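Local coordinates for major royal jelly protein 1 (Apis mellifera, PDB 5YYL), which serves as the most abundant protein of royal jelly, probably nourishing honeybee larvae, and binds sterol, at residues A[86-91]-A[104-109]; A[74-79]-A[91-96]; A[299-304]-A[334-339]; A[271-276]-A[303-308]. One frame throughout, in Å; residues are numbered along the deposited sequence.

Contact 1. Residues A[86-91]-A[104-109]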
loop_
_atom_site.group_PDB
_atom_site.type_symbol
_atom_site.label_atom_id
_atom_site.label_comp_id
_atom_site.label_asym_id
_atom_site.label_seq_id
_atom_site.Cartn_x
_atom_site.Cartn_y
_atom_site.Cartn_z
ATOM N N VAL A 86 40.379 -23.753 -15.002
ATOM C CA VAL A 86 39.485 -22.628 -14.811
ATOM C C VAL A 86 38.478 -22.650 -15.957
ATOM O O VAL A 86 38.781 -22.160 -17.043
ATOM C CB VAL A 86 40.256 -21.297 -14.757
ATOM C CG1 VAL A 86 39.283 -20.121 -14.706
ATOM C CG2 VAL A 86 41.173 -21.284 -13.541
ATOM N N PRO A 87 37.285 -23.231 -15.716
ATOM C CA PRO A 87 36.296 -23.465 -16.776
ATOM C C PRO A 87 35.845 -22.214 -17.500
ATOM O O PRO A 87 35.806 -22.207 -18.735
ATOM C CB PRO A 87 35.113 -24.101 -16.035
ATOM C CG PRO A 87 35.340 -23.840 -14.593
ATOM C CD PRO A 87 36.818 -23.746 -14.414
ATOM N N SER A 88 35.497 -21.171 -16.741
ATOM C CA SER A 88 35.120 -19.882 -17.326
ATOM C C SER A 88 35.833 -18.746 -16.650
ATOM O O SER A 88 36.169 -18.834 -15.460
ATOM C CB SER A 88 33.619 -19.652 -17.240
ATOM O OG SER A 88 33.276 -18.384 -17.799
ATOM N N SER A 89 36.056 -17.682 -17.427
ATOM C CA SER A 89 36.753 -16.497 -16.932
ATOM C C SER A 89 35.771 -15.411 -16.527
ATOM O O SER A 89 35.872 -14.895 -15.427
ATOM C CB SER A 89 37.715 -15.945 -17.973
ATOM O OG SER A 89 38.509 -14.948 -17.369
ATOM N N LEU A 90 34.858 -15.062 -17.426
ATOM C CA LEU A 90 33.827 -14.081 -17.149
ATOM C C LEU A 90 32.593 -14.763 -16.545
ATOM O O LEU A 90 31.911 -15.532 -17.228
ATOM C CB LEU A 90 33.454 -13.330 -18.429
ATOM C CG LEU A 90 32.434 -12.204 -18.292
ATOM C CD1 LEU A 90 32.867 -11.184 -17.249
ATOM C CD2 LEU A 90 32.236 -11.536 -19.638
ATOM N N ASN A 91 32.307 -14.478 -15.271
ATOM C CA ASN A 91 31.188 -15.113 -14.537
ATOM C C ASN A 91 30.285 -14.135 -13.790
ATOM O O ASN A 91 30.633 -12.976 -13.619
ATOM C CB ASN A 91 31.728 -16.111 -13.512
ATOM C CG ASN A 91 32.871 -16.925 -14.055
ATOM O OD1 ASN A 91 32.724 -17.568 -15.091
ATOM N ND2 ASN A 91 34.020 -16.877 -13.384
ATOM N N LEU A 104 29.645 -19.987 -9.226
ATOM C CA LEU A 104 29.671 -19.059 -10.338
ATOM C C LEU A 104 28.996 -19.668 -11.525
ATOM O O LEU A 104 28.816 -20.856 -11.587
ATOM C CB LEU A 104 31.109 -18.710 -10.724
ATOM C CG LEU A 104 32.015 -18.163 -9.626
ATOM C CD1 LEU A 104 33.238 -17.559 -10.289
ATOM C CD2 LEU A 104 31.299 -17.137 -8.762
ATOM N N GLN A 105 28.672 -18.833 -12.492
ATOM C CA GLN A 105 27.918 -19.218 -13.662
ATOM C C GLN A 105 28.454 -18.328 -14.778
ATOM O O GLN A 105 28.415 -17.105 -14.651
ATOM C CB GLN A 105 26.434 -18.961 -13.399
ATOM C CG GLN A 105 25.526 -18.940 -14.622
ATOM C CD GLN A 105 24.359 -17.989 -14.437
ATOM O OE1 GLN A 105 23.719 -17.983 -13.386
ATOM N NE2 GLN A 105 24.085 -17.169 -15.454
ATOM N N PRO A 106 28.969 -18.924 -15.863
ATOM C CA PRO A 106 29.571 -18.136 -16.955
ATOM C C PRO A 106 28.648 -17.122 -17.602
ATOM O O PRO A 106 27.479 -17.419 -17.817
ATOM C CB PRO A 106 29.932 -19.210 -17.985
ATOM C CG PRO A 106 30.212 -20.406 -17.152
ATOM C CD PRO A 106 29.198 -20.369 -16.046
ATOM N N TYR A 107 29.175 -15.949 -17.924
ATOM C CA TYR A 107 28.402 -14.894 -18.598
ATOM C C TYR A 107 28.991 -14.680 -20.007
ATOM O O TYR A 107 30.207 -14.653 -20.147
ATOM C CB TYR A 107 28.456 -13.587 -17.781
ATOM C CG TYR A 107 27.618 -12.450 -18.323
ATOM C CD1 TYR A 107 26.299 -12.307 -17.946
ATOM C CD2 TYR A 107 28.156 -11.495 -19.194
ATOM C CE1 TYR A 107 25.514 -11.252 -18.410
ATOM C CE2 TYR A 107 27.384 -10.446 -19.691
ATOM C CZ TYR A 107 26.065 -10.332 -19.284
ATOM O OH TYR A 107 25.276 -9.310 -19.749
ATOM N N PRO A 108 28.167 -14.532 -21.050
ATOM C CA PRO A 108 26.698 -14.664 -21.012
ATOM C C PRO A 108 26.226 -16.112 -20.831
ATOM O O PRO A 108 25.370 -16.382 -19.993
ATOM C CB PRO A 108 26.279 -14.144 -22.383
ATOM C CG PRO A 108 27.312 -13.120 -22.721
ATOM C CD PRO A 108 28.598 -13.542 -22.057
ATOM N N ASP A 109 26.803 -17.017 -21.615
ATOM C CA ASP A 109 26.552 -18.464 -21.544
ATOM C C ASP A 109 27.930 -19.133 -21.622
ATOM O O ASP A 109 28.949 -18.432 -21.695
ATOM C CB ASP A 109 25.635 -18.909 -22.709
ATOM C CG ASP A 109 25.960 -18.194 -24.048
ATOM O OD1 ASP A 109 27.112 -18.291 -24.527
ATOM O OD2 ASP A 109 25.057 -17.515 -24.596
#

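Contact 2. Residues A[74-79]-A[91-96]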
loop_
_atom_site.group_PDB
_atom_site.type_symbol
_atom_site.label_atom_id
_atom_site.label_comp_id
_atom_site.label_asym_id
_atom_site.label_seq_id
_atom_site.Cartn_x
_atom_site.Cartn_y
_atom_site.Cartn_z
ATOM N N ASP A 74 20.793 -7.239 -10.523
ATOM C CA ASP A 74 20.916 -8.439 -9.666
ATOM C C ASP A 74 22.210 -9.235 -9.866
ATOM O O ASP A 74 22.489 -10.156 -9.094
ATOM C CB ASP A 74 19.700 -9.374 -9.831
ATOM C CG ASP A 74 19.369 -9.690 -11.289
ATOM O OD1 ASP A 74 19.875 -9.000 -12.213
ATOM O OD2 ASP A 74 18.605 -10.648 -11.500
ATOM N N LYS A 75 22.998 -8.856 -10.877
ATOM C CA LYS A 75 24.226 -9.556 -11.229
ATOM C C LYS A 75 25.414 -8.994 -10.452
ATOM O O LYS A 75 25.555 -7.786 -10.326
ATOM C CB LYS A 75 24.472 -9.439 -12.739
ATOM C CG LYS A 75 23.322 -9.962 -13.587
ATOM C CD LYS A 75 23.465 -9.581 -15.062
ATOM C CE LYS A 75 22.151 -9.745 -15.834
ATOM N NZ LYS A 75 21.533 -11.101 -15.671
ATOM N N ILE A 76 26.230 -9.889 -9.902
ATOM C CA ILE A 76 27.543 -9.569 -9.365
ATOM C C ILE A 76 28.528 -10.316 -10.254
ATOM O O ILE A 76 28.535 -11.540 -10.247
ATOM C CB ILE A 76 27.713 -10.083 -7.909
ATOM C CG1 ILE A 76 26.759 -9.386 -6.934
ATOM C CG2 ILE A 76 29.155 -9.934 -7.437
ATOM C CD1 ILE A 76 27.076 -7.936 -6.634
ATOM N N PHE A 77 29.354 -9.597 -11.014
ATOM C CA PHE A 77 30.357 -10.229 -11.883
ATOM C C PHE A 77 31.585 -10.625 -11.087
ATOM O O PHE A 77 31.941 -9.955 -10.139
ATOM C CB PHE A 77 30.711 -9.333 -13.061
ATOM C CG PHE A 77 29.557 -9.119 -13.993
ATOM C CD1 PHE A 77 29.233 -10.073 -14.969
ATOM C CD2 PHE A 77 28.749 -7.996 -13.877
ATOM C CE1 PHE A 77 28.148 -9.890 -15.815
ATOM C CE2 PHE A 77 27.669 -7.796 -14.740
ATOM C CZ PHE A 77 27.373 -8.746 -15.711
ATOM N N VAL A 78 32.189 -11.750 -11.433
ATOM C CA VAL A 78 33.439 -12.199 -10.821
ATOM C C VAL A 78 34.293 -12.762 -11.936
ATOM O O VAL A 78 33.865 -13.697 -12.603
ATOM C CB VAL A 78 33.205 -13.293 -9.765
ATOM C CG1 VAL A 78 34.532 -13.771 -9.188
ATOM C CG2 VAL A 78 32.290 -12.778 -8.652
ATOM N N THR A 79 35.471 -12.180 -12.168
ATOM C CA THR A 79 36.350 -12.638 -13.248
ATOM C C THR A 79 37.475 -13.470 -12.681
ATOM O O THR A 79 38.011 -13.154 -11.626
ATOM C CB THR A 79 36.950 -11.518 -14.104
ATOM O OG1 THR A 79 37.984 -10.846 -13.379
ATOM C CG2 THR A 79 35.903 -10.557 -14.552
ATOM N N ASN A 91 32.307 -14.478 -15.271
ATOM C CA ASN A 91 31.188 -15.113 -14.537
ATOM C C ASN A 91 30.285 -14.135 -13.790
ATOM O O ASN A 91 30.633 -12.976 -13.619
ATOM C CB ASN A 91 31.728 -16.111 -13.512
ATOM C CG ASN A 91 32.871 -16.925 -14.055
ATOM O OD1 ASN A 91 32.724 -17.568 -15.091
ATOM N ND2 ASN A 91 34.020 -16.877 -13.384
ATOM N N VAL A 92 29.119 -14.637 -13.368
ATOM C CA VAL A 92 28.264 -13.978 -12.374
ATOM C C VAL A 92 28.026 -14.943 -11.235
ATOM O O VAL A 92 28.203 -16.139 -11.397
ATOM C CB VAL A 92 26.906 -13.489 -12.923
ATOM C CG1 VAL A 92 27.114 -12.414 -13.964
ATOM C CG2 VAL A 92 26.089 -14.616 -13.505
ATOM N N ILE A 93 27.630 -14.411 -10.082
ATOM C CA ILE A 93 27.300 -15.239 -8.933
ATOM C C ILE A 93 25.888 -15.726 -9.169
ATOM O O ILE A 93 25.030 -14.955 -9.581
ATOM C CB ILE A 93 27.414 -14.497 -7.592
ATOM C CG1 ILE A 93 28.803 -13.851 -7.468
ATOM C CG2 ILE A 93 27.190 -15.459 -6.430
ATOM C CD1 ILE A 93 29.063 -13.168 -6.133
ATOM N N SER A 94 25.677 -17.019 -8.929
ATOM C CA SER A 94 24.396 -17.677 -9.144
ATOM C C SER A 94 23.619 -17.811 -7.844
ATOM O O SER A 94 24.133 -17.539 -6.742
ATOM C CB SER A 94 24.627 -19.075 -9.713
ATOM O OG SER A 94 25.099 -19.960 -8.693
ATOM N N LYS A 95 22.380 -18.280 -7.983
ATOM C CA LYS A 95 21.516 -18.558 -6.832
ATOM C C LYS A 95 22.024 -19.781 -6.029
ATOM O O LYS A 95 21.862 -19.827 -4.811
ATOM C CB LYS A 95 20.064 -18.731 -7.291
ATOM N N LYS A 96 22.672 -20.737 -6.703
ATOM C CA LYS A 96 23.142 -21.973 -6.058
ATOM C C LYS A 96 24.324 -21.726 -5.125
ATOM O O LYS A 96 25.046 -20.744 -5.291
ATOM C CB LYS A 96 23.532 -23.013 -7.111
#

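Contact 3. Residues A[299-304]-A[334-339]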
loop_
_atom_site.group_PDB
_atom_site.type_symbol
_atom_site.label_atom_id
_atom_site.label_comp_id
_atom_site.label_asym_id
_atom_site.label_seq_id
_atom_site.Cartn_x
_atom_site.Cartn_y
_atom_site.Cartn_z
ATOM N N GLN A 299 55.387 11.780 -5.493
ATOM C CA GLN A 299 56.158 10.528 -5.417
ATOM C C GLN A 299 56.467 10.176 -3.959
ATOM O O GLN A 299 56.603 11.061 -3.113
ATOM C CB GLN A 299 57.460 10.639 -6.199
ATOM C CG GLN A 299 58.087 9.288 -6.504
ATOM C CD GLN A 299 59.476 9.366 -7.126
ATOM O OE1 GLN A 299 60.209 8.364 -7.135
ATOM N NE2 GLN A 299 59.847 10.551 -7.649
ATOM N N ASN A 300 56.563 8.878 -3.675
ATOM C CA ASN A 300 56.875 8.367 -2.339
ATOM C C ASN A 300 55.961 8.941 -1.246
ATOM O O ASN A 300 56.373 9.080 -0.092
ATOM C CB ASN A 300 58.356 8.607 -2.017
ATOM C CG ASN A 300 59.286 8.031 -3.085
ATOM O OD1 ASN A 300 59.164 6.867 -3.476
ATOM N ND2 ASN A 300 60.217 8.851 -3.562
ATOM N N ILE A 301 54.715 9.248 -1.613
ATOM C CA ILE A 301 53.754 9.857 -0.694
ATOM C C ILE A 301 53.155 8.872 0.303
ATOM O O ILE A 301 52.697 9.285 1.349
ATOM C CB ILE A 301 52.613 10.588 -1.436
ATOM C CG1 ILE A 301 51.779 11.415 -0.439
ATOM C CG2 ILE A 301 51.731 9.623 -2.231
ATOM C CD1 ILE A 301 50.886 12.457 -1.071
ATOM N N LEU A 302 53.119 7.584 -0.016
ATOM C CA LEU A 302 52.589 6.555 0.910
ATOM C C LEU A 302 53.747 5.808 1.558
ATOM O O LEU A 302 54.848 5.758 1.019
ATOM C CB LEU A 302 51.663 5.568 0.173
ATOM C CG LEU A 302 50.594 6.173 -0.741
ATOM C CD1 LEU A 302 49.888 5.079 -1.519
ATOM C CD2 LEU A 302 49.605 6.992 0.064
ATOM N N ASP A 303 53.495 5.219 2.719
ATOM C CA ASP A 303 54.503 4.424 3.424
ATOM C C ASP A 303 54.644 3.019 2.836
ATOM O O ASP A 303 55.689 2.389 3.011
ATOM C CB ASP A 303 54.157 4.326 4.911
ATOM C CG ASP A 303 54.241 5.667 5.619
ATOM O OD1 ASP A 303 55.309 6.327 5.557
ATOM O OD2 ASP A 303 53.245 6.078 6.240
ATOM N N THR A 304 53.591 2.521 2.173
ATOM C CA THR A 304 53.606 1.214 1.508
ATOM C C THR A 304 53.058 1.321 0.074
ATOM O O THR A 304 52.653 2.393 -0.365
ATOM C CB THR A 304 52.815 0.175 2.338
ATOM O OG1 THR A 304 52.918 -1.119 1.732
ATOM C CG2 THR A 304 51.277 0.574 2.529
ATOM N N ARG A 334 40.986 18.391 -1.451
ATOM C CA ARG A 334 42.164 18.732 -0.664
ATOM C C ARG A 334 43.418 18.595 -1.512
ATOM O O ARG A 334 43.376 18.106 -2.651
ATOM C CB ARG A 334 42.301 17.844 0.576
ATOM C CG ARG A 334 41.075 17.693 1.447
ATOM C CD ARG A 334 40.982 18.634 2.628
ATOM N NE ARG A 334 39.867 18.192 3.478
ATOM C CZ ARG A 334 39.627 18.590 4.731
ATOM N NH1 ARG A 334 40.423 19.478 5.338
ATOM N NH2 ARG A 334 38.572 18.089 5.384
ATOM N N THR A 335 44.532 19.055 -0.948
ATOM C CA THR A 335 45.820 19.012 -1.612
ATOM C C THR A 335 46.450 17.633 -1.399
ATOM O O THR A 335 46.332 17.049 -0.321
ATOM C CB THR A 335 46.777 20.108 -1.076
ATOM O OG1 THR A 335 47.054 19.887 0.313
ATOM C CG2 THR A 335 46.174 21.501 -1.262
ATOM N N LEU A 336 47.119 17.129 -2.429
ATOM C CA LEU A 336 47.692 15.812 -2.387
ATOM C C LEU A 336 48.929 15.815 -1.517
ATOM O O LEU A 336 50.015 16.147 -1.982
ATOM C CB LEU A 336 47.990 15.322 -3.819
ATOM C CG LEU A 336 48.334 13.848 -4.022
ATOM C CD1 LEU A 336 47.308 12.901 -3.403
ATOM C CD2 LEU A 336 48.477 13.580 -5.507
ATOM N N GLU A 337 48.749 15.466 -0.247
ATOM C CA GLU A 337 49.873 15.310 0.678
ATOM C C GLU A 337 49.504 14.429 1.847
ATOM O O GLU A 337 48.327 14.224 2.107
ATOM C CB GLU A 337 50.392 16.671 1.170
ATOM C CG GLU A 337 49.339 17.742 1.430
ATOM C CD GLU A 337 49.942 19.119 1.722
ATOM O OE1 GLU A 337 51.102 19.400 1.318
ATOM O OE2 GLU A 337 49.238 19.936 2.351
ATOM N N ARG A 338 50.526 13.972 2.568
ATOM C CA ARG A 338 50.394 13.048 3.709
ATOM C C ARG A 338 49.296 13.392 4.709
ATOM O O ARG A 338 48.559 12.505 5.116
ATOM C CB ARG A 338 51.696 12.981 4.519
ATOM C CG ARG A 338 52.936 12.518 3.797
ATOM C CD ARG A 338 53.081 11.021 3.697
ATOM N NE ARG A 338 53.429 10.388 4.960
ATOM C CZ ARG A 338 54.104 9.241 5.086
ATOM N NH1 ARG A 338 54.575 8.570 4.019
ATOM N NH2 ARG A 338 54.340 8.776 6.315
ATOM N N HIS A 339 49.190 14.663 5.113
ATOM C CA HIS A 339 48.194 15.074 6.128
ATOM C C HIS A 339 46.722 15.028 5.645
ATOM O O HIS A 339 45.794 15.113 6.461
ATOM C CB HIS A 339 48.558 16.431 6.772
ATOM C CG HIS A 339 48.103 17.640 6.005
ATOM N ND1 HIS A 339 46.981 18.365 6.359
ATOM C CD2 HIS A 339 48.635 18.270 4.929
ATOM C CE1 HIS A 339 46.829 19.377 5.520
ATOM N NE2 HIS A 339 47.819 19.341 4.643
#

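Contact 4. Residues A[271-276]-A[303-308]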
loop_
_atom_site.group_PDB
_atom_site.type_symbol
_atom_site.label_atom_id
_atom_site.label_comp_id
_atom_site.label_asym_id
_atom_site.label_seq_id
_atom_site.Cartn_x
_atom_site.Cartn_y
_atom_site.Cartn_z
ATOM N N ALA A 271 55.175 -1.789 -7.932
ATOM C CA ALA A 271 56.343 -1.573 -7.109
ATOM C C ALA A 271 56.595 -0.069 -7.055
ATOM O O ALA A 271 57.428 0.479 -7.772
ATOM C CB ALA A 271 57.534 -2.314 -7.676
ATOM N N SER A 272 55.864 0.599 -6.175
ATOM C CA SER A 272 56.063 2.033 -5.923
ATOM C C SER A 272 55.271 2.390 -4.694
ATOM O O SER A 272 54.365 1.653 -4.308
ATOM C CB SER A 272 55.598 2.904 -7.100
ATOM O OG SER A 272 54.241 3.264 -6.961
ATOM N N THR A 273 55.596 3.524 -4.084
ATOM C CA THR A 273 54.814 4.035 -2.953
ATOM C C THR A 273 54.236 5.410 -3.285
ATOM O O THR A 273 53.934 6.197 -2.402
ATOM C CB THR A 273 55.640 4.051 -1.653
ATOM O OG1 THR A 273 56.683 5.015 -1.749
ATOM C CG2 THR A 273 56.210 2.654 -1.362
ATOM N N SER A 274 54.056 5.653 -4.583
ATOM C CA SER A 274 53.664 6.941 -5.112
ATOM C C SER A 274 52.195 6.908 -5.566
ATOM O O SER A 274 51.625 5.819 -5.766
ATOM C CB SER A 274 54.561 7.262 -6.304
ATOM O OG SER A 274 55.942 7.165 -5.968
ATOM N N LEU A 275 51.603 8.094 -5.714
ATOM C CA LEU A 275 50.304 8.240 -6.332
ATOM C C LEU A 275 50.407 9.309 -7.438
ATOM O O LEU A 275 50.447 10.510 -7.153
ATOM C CB LEU A 275 49.247 8.602 -5.278
ATOM N N TYR A 276 50.478 8.859 -8.688
ATOM C CA TYR A 276 50.515 9.727 -9.864
ATOM C C TYR A 276 49.122 9.906 -10.442
ATOM O O TYR A 276 48.194 9.216 -10.046
ATOM C CB TYR A 276 51.390 9.115 -10.960
ATOM C CG TYR A 276 52.793 8.799 -10.527
ATOM C CD1 TYR A 276 53.595 9.778 -9.951
ATOM C CD2 TYR A 276 53.338 7.530 -10.707
ATOM C CE1 TYR A 276 54.904 9.511 -9.567
ATOM C CE2 TYR A 276 54.636 7.249 -10.294
ATOM C CZ TYR A 276 55.418 8.248 -9.753
ATOM O OH TYR A 276 56.696 7.950 -9.362
ATOM N N ASP A 303 53.495 5.219 2.719
ATOM C CA ASP A 303 54.503 4.424 3.424
ATOM C C ASP A 303 54.644 3.019 2.836
ATOM O O ASP A 303 55.689 2.389 3.011
ATOM C CB ASP A 303 54.157 4.326 4.911
ATOM C CG ASP A 303 54.241 5.667 5.619
ATOM O OD1 ASP A 303 55.309 6.327 5.557
ATOM O OD2 ASP A 303 53.245 6.078 6.240
ATOM N N THR A 304 53.591 2.521 2.173
ATOM C CA THR A 304 53.606 1.214 1.508
ATOM C C THR A 304 53.058 1.321 0.074
ATOM O O THR A 304 52.653 2.393 -0.365
ATOM C CB THR A 304 52.815 0.175 2.338
ATOM O OG1 THR A 304 52.918 -1.119 1.732
ATOM C CG2 THR A 304 51.277 0.574 2.529
ATOM N N GLN A 305 53.064 0.203 -0.639
ATOM C CA GLN A 305 52.538 0.148 -1.999
ATOM C C GLN A 305 51.011 0.224 -2.012
ATOM O O GLN A 305 50.364 -0.285 -1.122
ATOM C CB GLN A 305 53.023 -1.122 -2.718
ATOM C CG GLN A 305 54.541 -1.225 -2.885
ATOM C CD GLN A 305 55.238 -2.222 -1.950
ATOM O OE1 GLN A 305 54.793 -2.494 -0.843
ATOM N NE2 GLN A 305 56.360 -2.747 -2.402
ATOM N N SER A 306 50.446 0.868 -3.019
ATOM C CA SER A 306 49.004 0.887 -3.218
ATOM C C SER A 306 48.604 -0.241 -4.179
ATOM O O SER A 306 49.385 -0.612 -5.068
ATOM C CB SER A 306 48.549 2.236 -3.769
ATOM O OG SER A 306 49.045 2.460 -5.087
ATOM N N SER A 307 47.403 -0.794 -3.976
ATOM C CA SER A 307 46.867 -1.878 -4.809
ATOM C C SER A 307 45.792 -1.253 -5.715
ATOM O O SER A 307 46.055 -0.218 -6.330
ATOM C CB SER A 307 46.324 -3.006 -3.923
ATOM O OG SER A 307 45.266 -2.534 -3.131
ATOM N N ALA A 308 44.599 -1.835 -5.805
ATOM C CA ALA A 308 43.540 -1.270 -6.636
ATOM C C ALA A 308 43.048 0.077 -6.117
ATOM O O ALA A 308 43.295 0.452 -4.970
ATOM C CB ALA A 308 42.376 -2.235 -6.721
#

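Contact 1. Residues A[86-91]-A[104-109]
The two strand ends run antiparallel and meet at Asn91 and Pro106, a non-hydrogen-bonded pair with 4.2 Å between its CA atoms, from which the side chains diverge. One step on, Tyr107 N donates to Leu90 O over 2.9 Å in an almost straight bond (177° at the hydrogen), arriving somewhat above the carbonyl plane. This is the hydrogen bond between 86-91 and 104-109.

Asn91 carries much of the side-chain contact. Its CG stands beside the backbone N and anti to the carbonyl carbon (chi1 -41°), and the side chain crosses that of Leu104 at about a right angle, Asn91 ND2 lying 3.3 Å from Leu104 CD1. The other end of the amide is held from within its own segment: Ser88 OG donates to Asn91 OD1 over 2.9 Å, in the carbonyl plane. With OG anti to its backbone N, Ser88 also lies along the pyrrolidine ring of Pro106, its CB 3.5 Å from Pro106 CG. Thus one small side chain both helps to fix the amide rotation and packs on the facing strand.

Beyond the bridge, Leu90 and Tyr107 lie side by side and point the same way. Leu90 CD2 reaches the edge of the phenol ring, 4.1 Å from Tyr107 CD2, and Phe77 meets the same ring edge-to-face. A cis peptide before Pro108 follows. The arrangement is that of the two last strands of a four-stranded antiparallel meander, the blade architecture of a beta-propeller.

Contact 2. Residues A[74-79]-A[91-96]
Strands 75-79 and 91-94 form a strongly twisted antiparallel pair, their directions 128° apart, and their backbone groups are satisfied unequally. The better bonds come from two amides: Val78 N reaches Asn91 O at 3.0 Å with 163° at the hydrogen, although it approaches from well above the carbonyl plane, and Ile93 N reaches Ile76 O at 3.0 Å, nearly along the C=O axis. Val78 O, in contrast, is gripped twice but loosely by one residue. Asn91 N lies 3.2 Å and Asn91 ND2 3.3 Å from Val78 O, both in weak bonds. The remaining polar atom of that amide, Asn91 OD1, has its stronger partner in Ser88 OG.

Between these bonds sits the non-hydrogen-bonded pair Phe77 and Val92. Its CA-H groups turn to the same acceptors, Val92 CA to Ile76 O and Phe77 CA to Asn91 O, while the outward backbone groups pair with Asp70 and Gln105 in the flanking strands.

The side chains add apolar contacts to this backbone pairing. Phe77 and Val92 lie side by side, the CG1 methyl of Val92 resting obliquely against the ring 3.3 Å from Phe77 CE1. Ile76 and Ile93 likewise run alongside each other, with Ile76 CG2 3.5 Å from Ile93 CD1, and Val78 CG2 crosses obliquely to meet Ile93 CG1 at 3.8 Å. Taken together, the chemistry implies a hairpin whose register rests on two sound amide bonds, with the Asn91 side chain supplementing the weaker backbone bond to Val78 O.

Contact 3. Residues A[299-304]-A[334-339]
Two connections without strand meet here, one joining successive sheets and the other lying within the second of them and passing into a 3-10 turn at Arg338, and each sends one long side chain across. Ile301 is extended: CG1 stands anti to the backbone N (chi1 -170°) and chi2 is also close to anti, so Ile301 CD1 is carried to the facing backbone, 3.5 Å from Glu337 CA. Ile301 CD1 also lies 4.1 Å from Leu336 CG, which is likewise anti to its backbone N.

Arg338 does the reverse. Its CG lies beside the backbone N, and the chain then bends at both chi2 (-83°) and chi3, which curls the side chain past the carbonyl of Ile301 and brings the guanidinium to Asp303. There OD1 lies in the guanidinium plane between the two terminal nitrogens: Arg338 NH2 donates over 2.7 Å to the syn lone pair of Asp303 OD1, and Arg338 NH1 makes a weak bond of 2.8 Å to that same oxygen. The carboxylate is turned 85° from the guanidinium, so the salt bridge is not the flat, two-oxygen kind. Arg338 NH1 also bonds weakly to Ile301 O at 3.3 Å.

Away from the salt bridge, within 334-339, Glu337 OE2 accepts weak bonds from Thr335 OG1 and from His339 NE2, the latter in the imidazole plane. An apolar tip and a solvent-facing salt bridge thus tie an inter-sheet connection to a hairpin loop of the next blade, as between adjoining blades of a beta-propeller.

Contact 4. Residues A[271-276]-A[303-308]
Thr273 and Gln305 sit across from each other with 4.6 Å between their CA atoms, and each turns hydrocarbon to a backbone carbonyl of the other segment. Thr273 places CG2 anti to its carbonyl carbon and beside its backbone N, leaving OG1 in the crowded position between the two. Thr273 CG2 therefore lies against the peptide carbonyl of Thr304, 3.7 Å from Thr304 C, with Thr273 CB at the same distance from Thr304 O.

Gln305 answers from the other segment. Its CG also lies anti to the carbonyl carbon, and Gln305 CG comes within 3.2 Å of Ser272 O; Gln305 CA adds a CA-H...O contact of 3.3 Å to that same oxygen. The aliphatic parts of the two principal side chains approach more loosely, Thr273 CG2 and Gln305 CG being 4.5 Å apart. A bend at chi2 (105°) then swings the Gln305 amide aside, where NE2 finds the carbonyls of Phe237 and Lys239 while OE1 receives a weak bond from Thr304 OG1, whose stronger partner is Gly323 N.

The serines around this pair have polar partners too. Ser272 OG is bonded to Pro269 O and weakly accepts Ser274 N, and Ser306 OG pairs with Ser268 OG. The interface between the segments is thus one of methyls and methylenes on carbonyl groups. Leu302, just before 303-308, binds the backbone of Thr273. Contact is made where the chain enters strand 275-279, third in its four-stranded sheet, and strand 306-311, which opens the next sheet.

In the fold
From the N terminus, 74-79 opens contact 2 and 86-91 opens contact 1 before 91-96 closes contact 2 and 104-109 closes contact 1, so the two cross, sharing Asn91. They join the second, third and fourth strands of one antiparallel sheet. Much later, contact 4 runs from 271-276 to 303-308, closing a loop that holds the rest of strand 275-279, helix 281-284 and strand 295-298. Contact 3 starts on the same stretch, sharing Asp303 and Thr304, and ends at 334-339, spanning three strands of the next sheet. Contacts 3 and 4 thus tie neighbouring sheets together, across the chain's centre from contacts 1 and 2; the centres of contacts 2 and 4 are about 30 Å apart.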